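Local coordinates for glucose dehydrogenase (Haloferax mediterranei, PDB 2B5W) that oxidises D-glucose and related aldoses at a catalytic zinc site, using NADP(+) in preference to NAD(+) as electron acceptor, and works as a homodimer, at the interface of chains A and B. Numbering follows the deposited sequence. Chains: chain A/B, glucose dehydrogenase.

The interface of chains A and B. Residues chain A 256-257, 287, 298; chain B 256-257, 287, 298.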
# COMPACT_ATOMS: atom_id res chain seq x y z
N ALA A 256 8.30 2.53 -10.47
CA ALA A 256 7.10 2.56 -9.62
C ALA A 256 5.94 1.83 -10.31
O ALA A 256 5.27 1.00 -9.71
CB ALA A 256 6.72 3.98 -9.28
N ILE A 257 5.75 2.11 -11.60
CA ILE A 257 4.67 1.50 -12.39
C ILE A 257 4.87 0.03 -12.65
O ILE A 257 3.98 -0.79 -12.48
CB ILE A 257 4.53 2.23 -13.76
CG1 ILE A 257 4.34 3.74 -13.58
CG2 ILE A 257 3.43 1.58 -14.59
CD1 ILE A 257 3.06 4.15 -12.88
N PHE A 287 -1.97 -2.00 -14.71
CA PHE A 287 -1.48 -1.60 -13.38
C PHE A 287 -2.59 -1.80 -12.35
O PHE A 287 -2.43 -2.49 -11.36
CB PHE A 287 -1.05 -0.13 -13.45
CG PHE A 287 -0.77 0.49 -12.12
CD1 PHE A 287 0.49 0.43 -11.56
CD2 PHE A 287 -1.78 1.14 -11.41
CE1 PHE A 287 0.77 1.04 -10.33
CE2 PHE A 287 -1.52 1.72 -10.16
CZ PHE A 287 -0.24 1.66 -9.63
N LEU A 298 1.44 -0.90 -2.86
CA LEU A 298 2.56 0.01 -3.00
C LEU A 298 2.52 0.97 -1.83
O LEU A 298 1.49 1.54 -1.52
CB LEU A 298 2.45 0.84 -4.29
CG LEU A 298 2.62 0.07 -5.58
CD1 LEU A 298 2.38 1.01 -6.78
CD2 LEU A 298 4.02 -0.54 -5.66
N ALA B 256 -7.28 4.98 -10.34
CA ALA B 256 -6.16 4.38 -9.61
C ALA B 256 -4.97 5.34 -9.58
O ALA B 256 -4.38 5.58 -8.53
CB ALA B 256 -5.77 3.05 -10.22
N ILE B 257 -4.66 5.95 -10.72
CA ILE B 257 -3.53 6.88 -10.85
C ILE B 257 -3.76 8.19 -10.13
O ILE B 257 -2.91 8.69 -9.40
CB ILE B 257 -3.26 7.19 -12.35
CG1 ILE B 257 -3.04 5.91 -13.16
CG2 ILE B 257 -2.11 8.19 -12.48
CD1 ILE B 257 -1.81 5.11 -12.77
N PHE B 287 3.17 10.85 -9.82
CA PHE B 287 2.58 9.71 -9.11
C PHE B 287 3.59 9.17 -8.09
O PHE B 287 3.32 9.08 -6.90
CB PHE B 287 2.20 8.64 -10.12
CG PHE B 287 1.83 7.32 -9.53
CD1 PHE B 287 0.52 7.05 -9.17
CD2 PHE B 287 2.80 6.33 -9.31
CE1 PHE B 287 0.16 5.81 -8.64
CE2 PHE B 287 2.44 5.10 -8.75
CZ PHE B 287 1.12 4.85 -8.41
N LEU B 298 -1.21 2.56 -1.74
CA LEU B 298 -2.29 1.98 -2.53
C LEU B 298 -2.32 0.50 -2.24
O LEU B 298 -1.31 -0.17 -2.27
CB LEU B 298 -2.05 2.16 -4.03
CG LEU B 298 -2.12 3.59 -4.54
CD1 LEU B 298 -1.75 3.62 -6.04
CD2 LEU B 298 -3.53 4.15 -4.34
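A:Phe287 and B:Phe287 meet on the two-fold axis of the homodimer, where the nucleotide-binding domains of this zinc-containing, medium-chain alcohol dehydrogenase family member join. Their side chains arrive from opposite directions and touch at the para carbons, with A:Phe287 CZ 3.7 Å from B:Phe287 CZ. The ring planes are turned about 87° to one another, and neither CZ lies over the centre of the other ring; the contact is therefore between crossed rims, not a face-to-face stack. In both copies CG lies opposite the backbone N (chi1 169°), which directs the ring from helix 284-293 to the axis.

A:Ile257 reaches out with its terminal methyl, its CG1 branch being anti to the carbonyl carbon, and places CD1 4.2 Å from B:Phe287 CD2. This methyl approaches the CD2–CE2 rim obliquely, from one side of the ring plane and beyond the ring's outline, without covering the face. A:Ala256, one residue earlier on helix 253-262, is close to the plane of the same ring, with its CB 4.5 Å from B:Phe287 CE2, a looser approach at the rim. The opposite ring edge faces its own subunit: B:Ile257 O lies in the ring plane, 3.8 Å from B:Phe287 CD1, a position suited to weak electrostatic attraction to the aromatic hydrogens.

Beyond the para carbons, strands 297-300 pair antiparallel across the axis at A:Leu298 and B:Leu298, linking the two sheets. Each leucine N donates to the other's carbonyl O at 2.9 Å, in the carbonyl plane and with 163° at the hydrogen, giving a reciprocal pair of nearly straight bonds. The leucine side chains turn toward the phenylalanines: A:Leu298 CD1 is 3.9 Å from A:Phe287 CZ and 4.4 Å from B:Phe287 CZ, so one methyl borders both rings between their meeting point and the strand bridge.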